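Side-chain contacts in peroxiredoxin (PDB 6TSB), which is a bifunctional spore-coat peroxiredoxin-chitinase, this chain being its family 18 glycoside hydrolase domain, which probably cleaves the beta-1,4 linkages of chitin: residues 226-229 with 230-233; 236-239 with 240-244; 307-310 with 311-315; 318-321 with 322-326. All coordinates share one frame; numbering follows the deposited sequence.

Contact 1 of 4, residues 226-229 with 230-233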
# COMPACT_ATOMS: atom_id res chain seq x y z
N PHE A 226 4.12 -18.15 2.29
CA PHE A 226 3.83 -19.21 1.27
C PHE A 226 4.79 -19.07 0.08
O PHE A 226 5.55 -18.11 0.07
CB PHE A 226 2.37 -19.13 0.85
CG PHE A 226 1.41 -19.39 1.98
CD1 PHE A 226 1.24 -20.67 2.49
CD2 PHE A 226 0.63 -18.37 2.49
CE1 PHE A 226 0.33 -20.91 3.51
CE2 PHE A 226 -0.26 -18.61 3.53
CZ PHE A 226 -0.41 -19.88 4.04
N ASP A 227 4.79 -20.03 -0.85
CA ASP A 227 5.64 -19.97 -2.07
C ASP A 227 5.09 -18.91 -3.04
O ASP A 227 3.86 -18.59 -2.95
CB ASP A 227 5.74 -21.34 -2.75
CG ASP A 227 6.56 -22.41 -2.03
OD1 ASP A 227 7.45 -22.03 -1.22
OD2 ASP A 227 6.31 -23.61 -2.28
N SER A 228 5.96 -18.42 -3.93
CA SER A 228 5.70 -17.46 -5.04
C SER A 228 6.87 -17.50 -6.04
O SER A 228 7.80 -18.32 -5.86
CB SER A 228 5.50 -16.06 -4.51
OG SER A 228 6.74 -15.36 -4.48
N ASP A 229 6.85 -16.59 -7.03
CA ASP A 229 7.93 -16.38 -8.04
C ASP A 229 9.17 -15.76 -7.39
O ASP A 229 10.27 -15.90 -7.96
CB ASP A 229 7.49 -15.43 -9.17
CG ASP A 229 7.20 -16.10 -10.50
OD1 ASP A 229 7.19 -17.36 -10.54
OD2 ASP A 229 7.00 -15.36 -11.49
N LEU A 230 8.99 -15.07 -6.27
CA LEU A 230 10.05 -14.24 -5.66
C LEU A 230 10.62 -14.90 -4.39
O LEU A 230 11.33 -14.21 -3.65
CB LEU A 230 9.44 -12.87 -5.36
CG LEU A 230 8.96 -12.11 -6.60
CD1 LEU A 230 8.14 -10.88 -6.21
CD2 LEU A 230 10.14 -11.75 -7.50
N SER A 231 10.34 -16.18 -4.16
CA SER A 231 10.93 -16.96 -3.04
C SER A 231 11.85 -18.04 -3.61
O SER A 231 11.67 -18.43 -4.79
CB SER A 231 9.88 -17.55 -2.16
OG SER A 231 8.85 -18.09 -2.94
N LEU A 232 12.79 -18.50 -2.78
CA LEU A 232 13.68 -19.66 -3.09
C LEU A 232 12.83 -20.92 -3.25
O LEU A 232 11.97 -21.17 -2.41
CB LEU A 232 14.69 -19.81 -1.96
CG LEU A 232 15.76 -18.73 -1.90
CD1 LEU A 232 16.69 -18.95 -0.73
CD2 LEU A 232 16.54 -18.67 -3.21
N PRO A 233 13.02 -21.73 -4.32
CA PRO A 233 12.32 -23.01 -4.41
C PRO A 233 12.64 -23.83 -3.14
O PRO A 233 13.84 -23.99 -2.81
CB PRO A 233 12.81 -23.66 -5.72
CG PRO A 233 13.98 -22.80 -6.20
CD PRO A 233 13.88 -21.47 -5.48
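S228 and L230 meet in an ST turn, the motif in which a serine or threonine oxygen accepts from the backbone N-H two residues further on. It lies in the long loop between strand 201-204 and helix 237-246 of the TIM-barrel-type chitinase domain. The tight part is the inside of the turn. There S228 OG receives the N-H of L230 at 2.9 Å, a fairly straight bond of 162°, and also passes L230 CB at 3.8 Å. S231 returns the grip. With chi1 at 43° its hydroxyl sits between the backbone N and the carbonyl carbon, which points OG at the amide of S228, where it accepts from S228 N at a more bent 139°. Two serine oxygens thus hold the loop in complementary ways: one accepts an N-H from further along the chain, the other an N-H from before it. OG of the buried S231 also passes D227 CA at 3.8 Å. The outer side is looser. D227 and D229 are exposed residues, D227 leaning on S236, while the D229 carboxylate points outward from the bend. The turn is also an interface element: S228 OG is hydrogen-bonded to D290 of the second subunit, on which L230 packs as well. From within the same chain, K220 NZ bonds to the carbonyl oxygens of both D229 and S231. Between S228 and S231 the bond that closes the bend, N to OG, measures 3.1 Å.

Contact 2 of 4, residues 236-239 with 240-244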
# COMPACT_ATOMS: atom_id res chain seq x y z
N SER A 236 9.87 -21.66 2.60
CA SER A 236 8.66 -20.91 2.99
C SER A 236 8.33 -21.17 4.47
O SER A 236 8.58 -22.32 4.96
CB SER A 236 7.52 -21.30 2.09
OG SER A 236 6.68 -22.24 2.74
N VAL A 237 7.75 -20.20 5.18
CA VAL A 237 7.41 -20.39 6.62
C VAL A 237 6.51 -21.62 6.74
O VAL A 237 6.82 -22.48 7.57
CB VAL A 237 6.75 -19.16 7.26
CG1 VAL A 237 6.26 -19.44 8.66
CG2 VAL A 237 7.67 -17.94 7.23
N ASP A 238 5.45 -21.68 5.93
CA ASP A 238 4.37 -22.70 6.01
C ASP A 238 4.96 -24.11 5.88
O ASP A 238 4.56 -24.99 6.66
CB ASP A 238 3.30 -22.47 4.93
CG ASP A 238 2.29 -23.60 4.71
OD1 ASP A 238 1.44 -23.87 5.62
OD2 ASP A 238 2.36 -24.19 3.64
N ALA A 239 5.83 -24.32 4.90
CA ALA A 239 6.52 -25.62 4.68
C ALA A 239 7.40 -25.99 5.90
O ALA A 239 7.58 -27.20 6.15
CB ALA A 239 7.31 -25.56 3.39
N MET A 240 7.94 -25.00 6.64
CA MET A 240 8.79 -25.26 7.83
C MET A 240 7.90 -25.67 8.99
O MET A 240 8.23 -26.66 9.68
CB MET A 240 9.63 -24.05 8.23
CG MET A 240 10.80 -23.89 7.32
SD MET A 240 12.02 -22.74 7.97
CE MET A 240 13.14 -22.79 6.59
N VAL A 241 6.76 -25.01 9.13
CA VAL A 241 5.79 -25.41 10.18
C VAL A 241 5.25 -26.82 9.90
O VAL A 241 5.12 -27.62 10.84
CB VAL A 241 4.65 -24.41 10.29
CG1 VAL A 241 3.71 -24.79 11.41
CG2 VAL A 241 5.19 -23.00 10.46
N ARG A 242 4.92 -27.12 8.64
CA ARG A 242 4.34 -28.45 8.27
C ARG A 242 5.42 -29.53 8.42
O ARG A 242 5.10 -30.57 8.99
CB ARG A 242 3.77 -28.43 6.84
CG ARG A 242 2.59 -27.48 6.63
CD ARG A 242 1.52 -27.52 7.72
NE ARG A 242 0.49 -26.54 7.43
CZ ARG A 242 -0.46 -26.17 8.27
NH1 ARG A 242 -0.54 -26.70 9.48
NH2 ARG A 242 -1.34 -25.24 7.88
N ASN A 243 6.64 -29.28 7.92
CA ASN A 243 7.79 -30.21 8.07
C ASN A 243 7.99 -30.55 9.55
O ASN A 243 8.09 -31.76 9.88
CB ASN A 243 9.04 -29.62 7.44
CG ASN A 243 9.00 -29.60 5.94
OD1 ASN A 243 8.18 -30.29 5.30
ND2 ASN A 243 9.92 -28.86 5.35
N LEU A 244 8.03 -29.55 10.44
CA LEU A 244 8.22 -29.81 11.89
C LEU A 244 7.04 -30.61 12.44
O LEU A 244 7.26 -31.48 13.31
CB LEU A 244 8.40 -28.50 12.66
CG LEU A 244 9.72 -27.78 12.43
CD1 LEU A 244 9.67 -26.38 12.98
CD2 LEU A 244 10.90 -28.52 13.04
O HOH W 1 0.28 -26.08 4.15
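The N-terminal end of helix 237-246, in the beta-alpha-beta crossover between the parallel strands 201-204 and 254-264 of the barrel, brings S236-A239 against M240-L244. S236 is the N-cap: its OG accepts from A239 N at 3.1 Å, and its carbonyl oxygen takes the N-H of M240. The ladder continues with V241 N to V237 O and R242 N to D238 O. One turn apart, V237 and V241 lie side by side and point the same way, CG1 of the first 4.1 Å from CG2 of the second. V237 also packs on strand 254-264 and V241 on strand 201-204, so this apolar side of the helix seats on the barrel strands.

D238 and R242 occupy another side. A bend at chi2 (-45°) brings the arginine chain back over D238, where a salt bridge forms from NE to OD1 at 3.4 Å. It is weak as a hydrogen bond, and the carboxylate and guanidinium planes stand 87° apart, unlike a flat two-pronged pair. Other partners share the charges: D238 OD1 bonds to Y320 OH of the second subunit, and R242 NH1 makes a salt bridge with E245. A water closes a small ring between the two side chains, donating to D238 OD2 at 2.9 Å and accepting weakly from R242 NE at 3.3 Å.

Contact 3 of 4, residues 307-310 with 311-315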
# COMPACT_ATOMS: atom_id res chain seq x y z
N SER A 307 -5.37 14.64 -0.42
CA SER A 307 -6.32 13.83 -1.22
C SER A 307 -5.89 13.85 -2.70
O SER A 307 -5.80 14.93 -3.29
CB SER A 307 -7.73 14.35 -1.07
OG SER A 307 -8.67 13.57 -1.81
N TYR A 308 -5.68 12.69 -3.30
CA TYR A 308 -5.29 12.58 -4.73
C TYR A 308 -5.84 11.26 -5.26
O TYR A 308 -6.60 10.62 -4.51
CB TYR A 308 -3.78 12.74 -4.88
CG TYR A 308 -2.92 11.66 -4.27
CD1 TYR A 308 -2.76 11.56 -2.90
CD2 TYR A 308 -2.21 10.77 -5.07
CE1 TYR A 308 -1.97 10.57 -2.33
CE2 TYR A 308 -1.40 9.79 -4.52
CZ TYR A 308 -1.28 9.69 -3.14
OH TYR A 308 -0.50 8.72 -2.58
N ASP A 309 -5.51 10.93 -6.50
CA ASP A 309 -5.75 9.63 -7.18
C ASP A 309 -4.40 8.99 -7.57
O ASP A 309 -3.50 9.68 -8.15
CB ASP A 309 -6.68 9.82 -8.38
CG ASP A 309 -8.14 10.03 -8.01
OD1 ASP A 309 -8.47 11.08 -7.38
OD2 ASP A 309 -8.95 9.13 -8.32
N ASP A 310 -4.24 7.70 -7.26
CA ASP A 310 -3.04 6.90 -7.64
C ASP A 310 -3.52 5.81 -8.59
O ASP A 310 -4.64 5.95 -9.11
CB ASP A 310 -2.31 6.37 -6.40
CG ASP A 310 -3.09 5.32 -5.62
OD1 ASP A 310 -4.27 5.05 -5.98
OD2 ASP A 310 -2.50 4.77 -4.66
N ALA A 311 -2.72 4.77 -8.79
CA ALA A 311 -2.96 3.75 -9.84
C ALA A 311 -4.20 2.89 -9.51
O ALA A 311 -4.91 2.41 -10.45
CB ALA A 311 -1.73 2.91 -9.96
N LEU A 312 -4.41 2.65 -8.21
CA LEU A 312 -5.51 1.81 -7.68
C LEU A 312 -6.84 2.57 -7.82
O LEU A 312 -7.76 2.01 -8.45
CB LEU A 312 -5.24 1.45 -6.21
CG LEU A 312 -6.37 0.67 -5.54
CD1 LEU A 312 -6.57 -0.67 -6.24
CD2 LEU A 312 -6.13 0.51 -4.03
N SER A 313 -6.97 3.78 -7.25
CA SER A 313 -8.22 4.58 -7.38
C SER A 313 -8.49 4.93 -8.86
O SER A 313 -9.68 5.01 -9.20
CB SER A 313 -8.24 5.77 -6.45
OG SER A 313 -7.38 6.79 -6.92
N ILE A 314 -7.49 4.96 -9.76
CA ILE A 314 -7.75 5.15 -11.23
C ILE A 314 -8.24 3.84 -11.86
O ILE A 314 -9.09 3.89 -12.80
CB ILE A 314 -6.51 5.65 -11.99
CG1 ILE A 314 -6.13 7.07 -11.55
CG2 ILE A 314 -6.71 5.55 -13.50
CD1 ILE A 314 -4.77 7.49 -12.02
N PHE A 315 -7.69 2.71 -11.42
CA PHE A 315 -8.19 1.38 -11.88
C PHE A 315 -9.67 1.22 -11.48
O PHE A 315 -10.49 0.85 -12.33
CB PHE A 315 -7.33 0.27 -11.29
CG PHE A 315 -7.94 -1.09 -11.42
CD1 PHE A 315 -7.87 -1.78 -12.62
CD2 PHE A 315 -8.60 -1.68 -10.35
CE1 PHE A 315 -8.44 -3.04 -12.75
CE2 PHE A 315 -9.17 -2.93 -10.47
CZ PHE A 315 -9.09 -3.61 -11.67
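D310 and S313 grip each other reciprocally, as a capping box requires, at the start of helix 311-323. D310 OD1 accepts from S313 N at 3.2 Å; the bond is nearly straight, 167°, and runs almost along the C-O axis of the carboxylate. L312 N gives the same oxygen a second, weak bond. In return, D310 N donates to S313 OG at 3.3 Å. The first torsions explain the fit: D310 CG (chi1 68°) and S313 OG each lie between backbone N and carbonyl carbon, which turns the carboxylate forward to the S313 amide and the hydroxyl back to the D310 amide. The negative carboxylate also faces the amino end of the helix, where it would probably be stabilised.

A second shell fixes the serine. Its OG, besides accepting from D310 N, donates to D309 OD2 at 3.1 Å, approaching from above the carboxylate plane and 55° out of it. That aspartate is in turn held by a salt bridge to K317. The other oxygen of the N-cap residue, D310 OD2, bonds to Y287 and weakly to Y364. Behind the box, I314 N reaches D310 O at 3.1 Å to begin the helical ladder.

The cap comes shortly after strand 303-307. D310 and S313 rest on P296 of strand 295-300, while I314 packs against helix 341-351, A311 touches that helix and helix 353-361, and L312 lies on F289 of strand 286-290.

Contact 4 of 4, residues 318-321 with 322-326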
# COMPACT_ATOMS: atom_id res chain seq x y z
N THR A 318 -11.89 3.68 -13.48
CA THR A 318 -12.03 3.19 -14.88
C THR A 318 -12.90 1.93 -14.91
O THR A 318 -13.56 1.68 -15.96
CB THR A 318 -10.66 2.95 -15.55
OG1 THR A 318 -9.81 2.15 -14.72
CG2 THR A 318 -9.95 4.24 -15.90
N GLN A 319 -12.89 1.14 -13.83
CA GLN A 319 -13.84 -0.01 -13.66
C GLN A 319 -15.28 0.55 -13.67
O GLN A 319 -16.10 0.06 -14.47
CB GLN A 319 -13.60 -0.81 -12.37
CG GLN A 319 -12.40 -1.76 -12.42
CD GLN A 319 -12.55 -2.81 -13.49
OE1 GLN A 319 -11.94 -2.71 -14.56
NE2 GLN A 319 -13.41 -3.79 -13.24
N TYR A 320 -15.55 1.53 -12.82
CA TYR A 320 -16.86 2.20 -12.68
C TYR A 320 -17.34 2.64 -14.06
O TYR A 320 -18.51 2.49 -14.36
CB TYR A 320 -16.78 3.32 -11.64
CG TYR A 320 -18.09 3.95 -11.28
CD1 TYR A 320 -18.73 4.86 -12.12
CD2 TYR A 320 -18.70 3.65 -10.06
CE1 TYR A 320 -19.94 5.44 -11.76
CE2 TYR A 320 -19.91 4.23 -9.68
CZ TYR A 320 -20.53 5.14 -10.53
OH TYR A 320 -21.72 5.69 -10.13
N VAL A 321 -16.43 3.15 -14.89
CA VAL A 321 -16.77 3.65 -16.24
C VAL A 321 -17.32 2.47 -17.05
O VAL A 321 -18.32 2.62 -17.81
CB VAL A 321 -15.56 4.34 -16.92
CG1 VAL A 321 -15.68 4.41 -18.44
CG2 VAL A 321 -15.33 5.74 -16.37
N LEU A 322 -16.64 1.35 -16.95
CA LEU A 322 -16.92 0.18 -17.82
C LEU A 322 -18.15 -0.55 -17.27
O LEU A 322 -18.94 -1.02 -18.06
CB LEU A 322 -15.67 -0.70 -17.83
CG LEU A 322 -14.47 -0.11 -18.59
CD1 LEU A 322 -13.18 -0.71 -18.05
CD2 LEU A 322 -14.61 -0.36 -20.09
N ARG A 323 -18.32 -0.65 -15.95
CA ARG A 323 -19.44 -1.45 -15.40
C ARG A 323 -20.70 -0.61 -15.65
O ARG A 323 -21.65 -1.21 -16.18
CB ARG A 323 -19.13 -1.98 -13.99
CG ARG A 323 -19.87 -1.35 -12.82
CD ARG A 323 -19.63 -2.12 -11.52
NE ARG A 323 -18.22 -2.14 -11.14
CZ ARG A 323 -17.60 -1.21 -10.40
NH1 ARG A 323 -16.30 -1.33 -10.15
NH2 ARG A 323 -18.26 -0.18 -9.89
N ASN A 324 -20.62 0.73 -15.52
CA ASN A 324 -21.78 1.66 -15.57
C ASN A 324 -22.06 2.26 -16.97
O ASN A 324 -22.96 3.16 -17.05
CB ASN A 324 -21.60 2.73 -14.52
CG ASN A 324 -21.76 2.14 -13.14
OD1 ASN A 324 -20.79 2.00 -12.41
ND2 ASN A 324 -23.00 1.82 -12.77
N CYS A 325 -21.44 1.74 -18.04
CA CYS A 325 -21.67 2.15 -19.45
C CYS A 325 -21.53 3.67 -19.63
O CYS A 325 -22.34 4.27 -20.37
CB CYS A 325 -23.02 1.61 -19.90
SG CYS A 325 -23.05 -0.21 -19.86
N LEU A 326 -20.51 4.29 -19.01
CA LEU A 326 -20.19 5.73 -19.23
C LEU A 326 -19.43 5.91 -20.56
O LEU A 326 -19.03 4.93 -21.21
CB LEU A 326 -19.37 6.30 -18.07
CG LEU A 326 -19.94 6.18 -16.65
CD1 LEU A 326 -19.29 7.21 -15.73
CD2 LEU A 326 -21.45 6.33 -16.59
O HOH W 2 -18.32 2.33 -20.45
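V321 and L326 close the C-terminal end of helix 311-323 with the main features of a Schellman motif. Among the backbone bonds, R323 N reaches Q319 O and N324 N reaches Y320 O in helical fashion. L326 N then bonds across five residues to V321 O at 3.0 Å, in the carbonyl plane, after C325 has adopted a left-handed conformation. The inner pair of the motif, C325 N and L322 O, is long at 3.7 Å.

Apolar contacts accompany the backbone bonds. V321 CG1 meets L326 CB at 4.2 Å, the two side chains crossing at about a right angle, and L326 CD1 comes to the edge of the Y320 ring, 4.3 Å from Y320 CD1.

Flat groups supply a third kind. One terminal atom of the N324 amide sits over the centre of a Y320 ring face, the two planes 38° apart, so the groups are not stacked flat. R323, bent at chi3 (61°), folds back along the helix so that a guanidinium face lies over Y320 CA and NH1 passes Q319 CB at 3.5 Å. Its plane stands 82° from the tyrosine ring.

Covalent and polar links run to the second subunit: C325 SG forms a disulfide with C31 there, and C325 O accepts a hydrogen bond from S251 OG of that subunit. A water finishes the turn, donating to V321 O at 2.7 Å and to L326 O at 2.8 Å.

How the contacts relate
Followed from the N terminus, the four contacts stand in series, and none nests within or crosses another. Contact 1 closes a turn in the loop after strand 201-204; contact 2 opens the helix that loop leads into. The two touch where F226 packs on D238 and D227 on S236. Far along the chain, contacts 3 and 4 mark the beginning and end of helix 311-323, their centres about 15 Å apart. Contacts 2 and 4 lie about 44 Å apart, centre to centre, within one chain, yet they meet between subunits through D238 and Y320. Contacts 1 and 2, near the barrel, and contacts 3 and 4, on the outlying helix, all lie at the subunit interface.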